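Local structure of tungsten formylmethanofuran dehydrogenase subunit E (Syntrophus aciditrophicus, 3D00) at residues Y25-V30 with R57-D62; Y50-E55 with G75-L80; V164-C169 with G178-S183. The protein binds zinc through a C-terminal treble-clef finger and belongs to the FmdE family implicated in microbial methanogenesis, though its exact role remains uncertain. All coordinates share one frame; numbering follows the deposited sequence. Where two conformers were deposited one is given.

In the fold
Contacts 1 and 2 both belong to the FmdE core domain and share the unit running from strand 50-54 through helix 60-67 to strand 77-79; they touch where C54 packs on L60 and P61. Contact 1 is a buried van der Waals meeting of two helix starts, with no hydrogen bond across it. Contact 2, partly buried, is held by the backbone ladder of a sheet, with acidic residues, D51 and E55, towards its two ends. Contact 3 stands apart in the zinc finger, its centre about 36 Å from that of contact 1 and 29 Å from contact 2's; there metal-sulfur bonds do the holding and several residues are exposed. All three touch the second subunit.

Contact 1: Y25-V30 with R57-D62; sequences YPAPGV and RTCLPD
C59 pushes its side chain at the A27-P28-G29-V30 turn, and nearly everything that meets here meets that cysteine. C59 CB lies 3.8 Å from G29 C, packed on the bare glycine backbone. A CB on G29 would fall only 2.7 Å from C59 CB, so the glycine is what lets the two backbones come this close. The sulfur swings to the backbone N side of C59 (chi1 -72°), where SG rests 3.9 Å from A27 CB. V30 closes in from the next position: its CG2 is 3.5 Å from C59 CB, and CG1 faces the start of the second helix near D62. V30 was modelled in two conformers, so its methyl contacts are less certain. No hydrogen bond crosses the interface.

What aims C59 is its own backbone. A positive phi of 72° puts it at the centre of a classic gamma turn closed by L60 N to T58 O, and it occupies the N-cap position of helix 60-67, with D62 N reaching back to C59 O at 3.0 Å. A27 holds the same N-cap position before helix 28-42, after an inverse gamma turn centred on P26. D62 turns its carboxylate elsewhere, to H23 and to T71 and G73 of the second subunit.

The contact thus joins the first turns of helices 28-42 and 60-67. Helix 12-23 packs on V30 through I19 and H23, helix 129-138 lies against P28, and strand 77-79 reaches P61 through V79.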
loop_
_atom_site.group_PDB
_atom_site.type_symbol
_atom_site.label_atom_id
_atom_site.label_comp_id
_atom_site.label_asym_id
_atom_site.label_seq_id
_atom_site.Cartn_x
_atom_site.Cartn_y
_atom_site.Cartn_z
ATOM N N TYR A 25 5.669 14.002 -4.173
ATOM C CA TYR A 25 6.711 14.484 -5.101
ATOM C C TYR A 25 6.397 13.823 -6.443
ATOM O O TYR A 25 5.895 12.686 -6.480
ATOM C CB TYR A 25 8.117 14.085 -4.581
ATOM C CG TYR A 25 9.325 14.493 -5.445
ATOM C CD1 TYR A 25 9.729 15.845 -5.540
ATOM C CD2 TYR A 25 10.100 13.532 -6.132
ATOM C CE1 TYR A 25 10.849 16.242 -6.353
ATOM C CE2 TYR A 25 11.226 13.923 -6.942
ATOM C CZ TYR A 25 11.582 15.271 -7.045
ATOM O OH TYR A 25 12.680 15.668 -7.813
ATOM N N PRO A 26 6.652 14.517 -7.571
ATOM C CA PRO A 26 6.397 13.823 -8.844
ATOM C C PRO A 26 7.582 12.914 -9.187
ATOM O O PRO A 26 8.368 13.225 -10.098
ATOM C CB PRO A 26 6.249 14.962 -9.832
ATOM C CG PRO A 26 7.181 16.041 -9.281
ATOM C CD PRO A 26 7.147 15.894 -7.778
ATOM N N ALA A 27 7.716 11.830 -8.421
ATOM C CA ALA A 27 8.885 10.974 -8.492
ATOM C C ALA A 27 8.943 10.317 -9.850
ATOM O O ALA A 27 7.913 9.898 -10.362
ATOM C CB ALA A 27 8.853 9.933 -7.408
ATOM N N PRO A 28 10.146 10.230 -10.456
ATOM C CA PRO A 28 10.307 9.516 -11.728
ATOM C C PRO A 28 9.623 8.158 -11.779
ATOM O O PRO A 28 8.984 7.858 -12.759
ATOM C CB PRO A 28 11.827 9.348 -11.846
ATOM C CG PRO A 28 12.383 10.498 -11.109
ATOM C CD PRO A 28 11.421 10.812 -9.995
ATOM N N GLY A 29 9.770 7.362 -10.720
ATOM C CA GLY A 29 9.195 6.034 -10.628
ATOM C C GLY A 29 7.691 5.975 -10.778
ATOM O O GLY A 29 7.156 5.073 -11.422
ATOM N N VAL A 30 6.992 6.942 -10.188
ATOM C CA VAL A 30 5.525 6.983 -10.253
ATOM C C VAL A 30 5.068 7.529 -11.599
ATOM O O VAL A 30 4.060 7.127 -12.111
ATOM C CB VAL A 30 4.930 7.812 -9.111
ATOM C CG1 VAL A 30 3.424 7.658 -9.088
ATOM C CG2 VAL A 30 5.514 7.352 -7.817
ATOM N N ARG A 57 8.449 -2.295 -3.862
ATOM C CA ARG A 57 7.690 -1.417 -2.993
ATOM C C ARG A 57 7.875 0.079 -3.296
ATOM O O ARG A 57 7.063 0.891 -2.898
ATOM C CB ARG A 57 7.929 -1.762 -1.525
ATOM C CG ARG A 57 9.290 -1.528 -0.962
ATOM C CD ARG A 57 9.290 -1.999 0.504
ATOM N N THR A 58 8.890 0.426 -4.074
ATOM C CA THR A 58 9.224 1.815 -4.328
ATOM C C THR A 58 8.402 2.389 -5.473
ATOM O O THR A 58 8.520 1.946 -6.589
ATOM C CB THR A 58 10.721 1.926 -4.652
ATOM O OG1 THR A 58 11.459 1.120 -3.711
ATOM C CG2 THR A 58 11.189 3.353 -4.603
ATOM N N CYS A 59 7.574 3.393 -5.184
ATOM C CA CYS A 59 6.902 4.224 -6.187
ATOM C C CYS A 59 5.793 3.547 -6.958
ATOM O O CYS A 59 4.678 4.057 -7.061
ATOM C CB CYS A 59 7.911 4.812 -7.205
ATOM S SG CYS A 59 8.946 6.085 -6.526
ATOM N N LEU A 60 6.124 2.422 -7.549
ATOM C CA LEU A 60 5.219 1.743 -8.435
ATOM C C LEU A 60 3.888 1.423 -7.779
ATOM O O LEU A 60 2.857 1.548 -8.436
ATOM C CB LEU A 60 5.875 0.489 -8.988
ATOM C CG LEU A 60 5.592 0.004 -10.411
ATOM C CD1 LEU A 60 5.260 1.082 -11.377
ATOM C CD2 LEU A 60 6.783 -0.798 -10.915
ATOM N N PRO A 61 3.872 1.002 -6.475
ATOM C CA PRO A 61 2.524 0.841 -5.908
ATOM C C PRO A 61 1.577 2.043 -6.000
ATOM O O PRO A 61 0.383 1.839 -6.163
ATOM C CB PRO A 61 2.818 0.515 -4.455
ATOM C CG PRO A 61 4.126 -0.187 -4.480
ATOM C CD PRO A 61 4.911 0.568 -5.500
ATOM N N ASP A 62 2.090 3.266 -5.858
ATOM C CA ASP A 62 1.240 4.460 -5.911
ATOM C C ASP A 62 0.684 4.752 -7.276
ATOM O O ASP A 62 -0.382 5.327 -7.374
ATOM C CB ASP A 62 1.965 5.669 -5.347
ATOM C CG ASP A 62 2.131 5.580 -3.831
ATOM O OD1 ASP A 62 1.577 4.658 -3.189
ATOM O OD2 ASP A 62 2.801 6.463 -3.270
#

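Contact 2: Y50-E55 with G75-L80; sequences YDAICE and GWLTVL
From D51 to E55 and from W76 to L80 the two segments run parallel, their strand axes 4.7 Å apart at an angle of 17°, and four backbone bonds lace them: A52 N to W76 O (2.9 Å), T78 N to A52 O, C54 N to T78 O and L80 N to C54 O. A52 O is gripped twice, since a water also donates to it at 2.8 Å and goes on to T78 OG1. On one face L77 CD1 sits 3.9 Å from both A52 CB and C54 SG. On the other, I53 lies beside T78 and sets CG2 3.8 Å from L80 CD1. D51 crosses W76 at about a right angle, with OD1 3.5 Å from W76 CB and the carboxylate plane 21° from the indole. That same oxygen forms a salt bridge with K92, which also makes a cation-pi contact with W76. An alanine in place of D51 would probably leave K92 without its carboxylate mate and W76 CB and CG without the OD1 packed on them. Helix 60-67 covers the A52-C54-L77 face through V64, as the connection of a beta-alpha-beta crossover with 77-79 the outermost strand of the sheet within this chain.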
loop_
_atom_site.group_PDB
_atom_site.type_symbol
_atom_site.label_atom_id
_atom_site.label_comp_id
_atom_site.label_asym_id
_atom_site.label_seq_id
_atom_site.Cartn_x
_atom_site.Cartn_y
_atom_site.Cartn_z
ATOM N N TYR A 50 -9.639 -6.969 -12.711
ATOM C CA TYR A 50 -8.256 -7.357 -12.608
ATOM C C TYR A 50 -7.702 -7.055 -11.225
ATOM O O TYR A 50 -8.101 -6.088 -10.589
ATOM C CB TYR A 50 -7.444 -6.678 -13.735
ATOM C CG TYR A 50 -7.396 -5.145 -13.753
ATOM C CD1 TYR A 50 -6.529 -4.465 -12.939
ATOM C CD2 TYR A 50 -8.186 -4.400 -14.619
ATOM C CE1 TYR A 50 -6.461 -3.104 -12.935
ATOM C CE2 TYR A 50 -8.109 -3.021 -14.645
ATOM C CZ TYR A 50 -7.239 -2.385 -13.779
ATOM O OH TYR A 50 -7.098 -1.017 -13.746
ATOM N N ASP A 51 -6.795 -7.905 -10.768
ATOM C CA ASP A 51 -5.935 -7.577 -9.647
ATOM C C ASP A 51 -4.555 -7.083 -10.109
ATOM O O ASP A 51 -4.209 -7.170 -11.260
ATOM C CB ASP A 51 -5.824 -8.781 -8.683
ATOM C CG ASP A 51 -7.045 -8.910 -7.724
ATOM O OD1 ASP A 51 -8.050 -8.190 -7.892
ATOM O OD2 ASP A 51 -6.975 -9.741 -6.786
ATOM N N ALA A 52 -3.754 -6.556 -9.202
ATOM C CA ALA A 52 -2.429 -6.035 -9.586
ATOM C C ALA A 52 -1.324 -6.616 -8.703
ATOM O O ALA A 52 -1.568 -6.938 -7.572
ATOM C CB ALA A 52 -2.454 -4.521 -9.513
ATOM N N ILE A 53 -0.126 -6.767 -9.247
ATOM C CA ILE A 53 1.073 -7.128 -8.485
ATOM C C ILE A 53 2.192 -6.170 -8.836
ATOM O O ILE A 53 2.476 -5.980 -10.026
ATOM C CB ILE A 53 1.590 -8.561 -8.814
ATOM C CG1 ILE A 53 0.764 -9.632 -8.135
ATOM C CG2 ILE A 53 3.026 -8.764 -8.317
ATOM C CD1 ILE A 53 0.563 -10.750 -9.030
ATOM N N CYS A 54 2.796 -5.526 -7.827
ATOM C CA CYS A 54 4.046 -4.771 -8.015
ATOM C C CYS A 54 5.188 -5.557 -7.439
ATOM O O CYS A 54 5.045 -6.068 -6.356
ATOM C CB CYS A 54 4.023 -3.447 -7.276
ATOM S SG CYS A 54 2.896 -2.329 -8.008
ATOM N N GLU A 55 6.313 -5.623 -8.151
ATOM C CA GLU A 55 7.453 -6.400 -7.752
ATOM C C GLU A 55 8.500 -5.561 -7.077
ATOM O O GLU A 55 9.607 -6.020 -6.822
ATOM C CB GLU A 55 8.035 -7.127 -8.951
ATOM C CG GLU A 55 6.963 -7.796 -9.737
ATOM C CD GLU A 55 7.447 -8.653 -10.867
ATOM O OE1 GLU A 55 8.648 -8.942 -11.011
ATOM O OE2 GLU A 55 6.555 -9.064 -11.613
ATOM N N GLY A 75 -6.805 -5.264 -0.889
ATOM C CA GLY A 75 -6.127 -6.499 -1.180
ATOM C C GLY A 75 -6.039 -6.826 -2.643
ATOM O O GLY A 75 -5.521 -7.875 -2.986
ATOM N N TRP A 76 -6.552 -5.963 -3.512
ATOM C CA TRP A 76 -6.498 -6.250 -4.949
ATOM C C TRP A 76 -5.103 -5.939 -5.477
ATOM O O TRP A 76 -4.699 -6.502 -6.477
ATOM C CB TRP A 76 -7.583 -5.521 -5.729
ATOM C CG TRP A 76 -9.013 -5.868 -5.259
ATOM C CD1 TRP A 76 -9.405 -6.934 -4.496
ATOM C CD2 TRP A 76 -10.202 -5.128 -5.544
ATOM N NE1 TRP A 76 -10.760 -6.893 -4.280
ATOM C CE2 TRP A 76 -11.275 -5.792 -4.902
ATOM C CE3 TRP A 76 -10.467 -3.967 -6.281
ATOM C CZ2 TRP A 76 -12.596 -5.331 -4.971
ATOM C CZ3 TRP A 76 -11.780 -3.496 -6.353
ATOM C CH2 TRP A 76 -12.833 -4.184 -5.702
ATOM N N LEU A 77 -4.353 -5.072 -4.772
ATOM C CA LEU A 77 -2.916 -4.901 -5.005
ATOM C C LEU A 77 -2.095 -5.704 -4.010
ATOM O O LEU A 77 -2.248 -5.527 -2.774
ATOM C CB LEU A 77 -2.516 -3.450 -4.863
ATOM C CG LEU A 77 -1.038 -3.053 -5.017
ATOM C CD1 LEU A 77 -0.395 -3.483 -6.353
ATOM C CD2 LEU A 77 -0.827 -1.568 -4.778
ATOM N N THR A 78 -1.221 -6.548 -4.561
ATOM C CA THR A 78 -0.174 -7.248 -3.834
ATOM C C THR A 78 1.176 -6.624 -4.216
ATOM O O THR A 78 1.436 -6.342 -5.366
ATOM C CB THR A 78 -0.239 -8.783 -4.177
ATOM O OG1 THR A 78 -1.425 -9.317 -3.589
ATOM C CG2 THR A 78 0.935 -9.599 -3.624
ATOM N N VAL A 79 2.034 -6.432 -3.225
ATOM C CA VAL A 79 3.367 -5.974 -3.435
ATOM C C VAL A 79 4.304 -7.111 -3.003
ATOM O O VAL A 79 4.222 -7.608 -1.872
ATOM C CB VAL A 79 3.630 -4.703 -2.634
ATOM C CG1 VAL A 79 5.079 -4.326 -2.736
ATOM C CG2 VAL A 79 2.677 -3.543 -3.167
ATOM N N LEU A 80 5.080 -7.601 -3.949
ATOM C CA LEU A 80 6.146 -8.556 -3.667
ATOM C C LEU A 80 7.404 -7.730 -3.703
ATOM O O LEU A 80 7.807 -7.255 -4.746
ATOM C CB LEU A 80 6.169 -9.639 -4.731
ATOM C CG LEU A 80 4.841 -10.393 -4.855
ATOM C CD1 LEU A 80 4.905 -11.268 -6.082
ATOM C CD2 LEU A 80 4.547 -11.265 -3.620
HETATM O O HOH W 1 -2.686 -9.150 -6.323
#

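Contact 3: V164-C169 with G178-S183; sequences VLCPQC and GELCLS. With ZN (zinc ion), chain B.
The P167 ring and the Q168 side-chain amide both turn atoms to L180. P167 crosses the leucine at about a right angle: CG is 3.8 Å from L180 CD2, and the neighbouring CD lies 3.3 Å from the backbone O of E179. The amide oxygen OE1 of Q168 lies 3.7 Å from L180 CD1, and further back Q168 CB reaches L180 CD2. This patch, largely at the surface, borders the metal site. C166 SG lies anti to the backbone N (chi1 180°) and binds the zinc at 2.4 Å. C169 and C181 bring SG in from the other, more crowded rotamer, and C184 supplies the fourth sulfur. This is the treble-clef pattern: a CPxC knuckle after strand 163-165 gives the first two ligands, and the start of helix 182-187 gives the other pair. C166 SG also takes a fairly straight bond from C181 N (3.5 Å, 167° at the hydrogen) and a weak one from Q168 N; such donors would be expected to ease the thiolate's negative charge. C181 occupies the helix N-cap, its sulfur capping a backbone N just beyond S183. Y173 packs on C166 and C181, and L84 of the second subunit touches C181 and S183.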
loop_
_atom_site.group_PDB
_atom_site.type_symbol
_atom_site.label_atom_id
_atom_site.label_comp_id
_atom_site.label_asym_id
_atom_site.label_seq_id
_atom_site.Cartn_x
_atom_site.Cartn_y
_atom_site.Cartn_z
ATOM N N VAL A 164 -9.482 -14.863 18.121
ATOM C CA VAL A 164 -9.300 -15.111 19.551
ATOM C C VAL A 164 -8.623 -13.904 20.225
ATOM O O VAL A 164 -8.304 -12.921 19.541
ATOM C CB VAL A 164 -8.469 -16.397 19.772
ATOM C CG1 VAL A 164 -9.295 -17.619 19.411
ATOM C CG2 VAL A 164 -7.169 -16.355 18.952
ATOM N N LEU A 165 -8.416 -13.983 21.545
ATOM C CA LEU A 165 -7.800 -12.899 22.342
ATOM C C LEU A 165 -6.376 -13.246 22.790
ATOM O O LEU A 165 -6.155 -14.247 23.470
ATOM C CB LEU A 165 -8.647 -12.579 23.584
ATOM C CG LEU A 165 -8.295 -11.341 24.427
ATOM C CD1 LEU A 165 -8.339 -10.089 23.569
ATOM C CD2 LEU A 165 -9.175 -11.176 25.687
ATOM N N CYS A 166 -5.409 -12.406 22.439
ATOM C CA CYS A 166 -4.026 -12.669 22.842
ATOM C C CYS A 166 -3.918 -12.483 24.333
ATOM O O CYS A 166 -4.278 -11.432 24.835
ATOM C CB CYS A 166 -3.063 -11.737 22.140
ATOM S SG CYS A 166 -1.359 -12.034 22.630
ATOM N N PRO A 167 -3.430 -13.513 25.050
ATOM C CA PRO A 167 -3.348 -13.393 26.502
ATOM C C PRO A 167 -2.367 -12.351 26.970
ATOM O O PRO A 167 -2.485 -11.866 28.081
ATOM C CB PRO A 167 -2.856 -14.766 26.948
ATOM C CG PRO A 167 -2.293 -15.407 25.748
ATOM C CD PRO A 167 -2.958 -14.832 24.571
ATOM N N GLN A 168 -1.369 -12.052 26.145
ATOM C CA GLN A 168 -0.320 -11.162 26.561
ATOM C C GLN A 168 -0.695 -9.692 26.377
ATOM O O GLN A 168 -0.501 -8.886 27.303
ATOM C CB GLN A 168 0.984 -11.503 25.840
ATOM C CG GLN A 168 2.165 -10.841 26.476
ATOM C CD GLN A 168 3.398 -10.956 25.664
ATOM O OE1 GLN A 168 3.811 -12.054 25.261
ATOM N NE2 GLN A 168 4.009 -9.811 25.397
ATOM N N CYS A 169 -1.248 -9.332 25.215
ATOM C CA CYS A 169 -1.608 -7.932 24.962
ATOM C C CYS A 169 -3.098 -7.664 24.983
ATOM O O CYS A 169 -3.501 -6.503 24.945
ATOM C CB CYS A 169 -1.034 -7.456 23.628
ATOM S SG CYS A 169 -1.879 -8.114 22.184
ATOM N N GLY A 178 -1.159 -18.573 16.263
ATOM C CA GLY A 178 -0.566 -19.161 17.460
ATOM C C GLY A 178 -1.219 -18.797 18.780
ATOM O O GLY A 178 -2.298 -18.243 18.814
ATOM N N GLU A 179 -0.527 -19.129 19.870
ATOM C CA GLU A 179 -1.019 -18.949 21.232
ATOM C C GLU A 179 -0.812 -17.523 21.709
ATOM O O GLU A 179 -1.337 -17.127 22.753
ATOM C CB GLU A 179 -0.303 -19.875 22.208
ATOM C CG GLU A 179 0.048 -21.256 21.696
ATOM C CD GLU A 179 0.973 -21.960 22.671
ATOM O OE1 GLU A 179 0.559 -22.154 23.841
ATOM O OE2 GLU A 179 2.119 -22.278 22.275
ATOM N N LEU A 180 0.021 -16.784 20.991
ATOM C CA LEU A 180 0.045 -15.345 21.099
ATOM C C LEU A 180 -0.110 -14.812 19.701
ATOM O O LEU A 180 -0.036 -15.539 18.710
ATOM C CB LEU A 180 1.355 -14.828 21.694
ATOM C CG LEU A 180 1.867 -15.346 23.024
ATOM C CD1 LEU A 180 3.352 -15.074 23.111
ATOM C CD2 LEU A 180 1.123 -14.728 24.213
ATOM N N CYS A 181 -0.355 -13.526 19.615
ATOM C CA CYS A 181 -0.394 -12.875 18.342
ATOM C C CYS A 181 1.031 -12.675 17.873
ATOM O O CYS A 181 2.011 -12.813 18.638
ATOM C CB CYS A 181 -1.108 -11.539 18.427
ATOM S SG CYS A 181 -0.154 -10.320 19.274
ATOM N N LEU A 182 1.126 -12.361 16.590
ATOM C CA LEU A 182 2.405 -12.290 15.902
ATOM C C LEU A 182 3.238 -11.146 16.454
ATOM O O LEU A 182 4.447 -11.198 16.421
ATOM C CB LEU A 182 2.192 -12.167 14.402
ATOM C CG LEU A 182 1.718 -13.435 13.654
ATOM C CD1 LEU A 182 1.376 -13.174 12.186
ATOM C CD2 LEU A 182 2.754 -14.600 13.763
ATOM N N SER A 183 2.589 -10.118 17.000
ATOM C CA SER A 183 3.323 -9.034 17.628
ATOM C C SER A 183 4.000 -9.553 18.891
ATOM O O SER A 183 5.216 -9.414 19.062
ATOM C CB SER A 183 2.414 -7.831 17.934
ATOM O OG SER A 183 3.160 -6.782 18.521
HETATM ZN ZN ZN B . -0.467 -10.068 21.632
#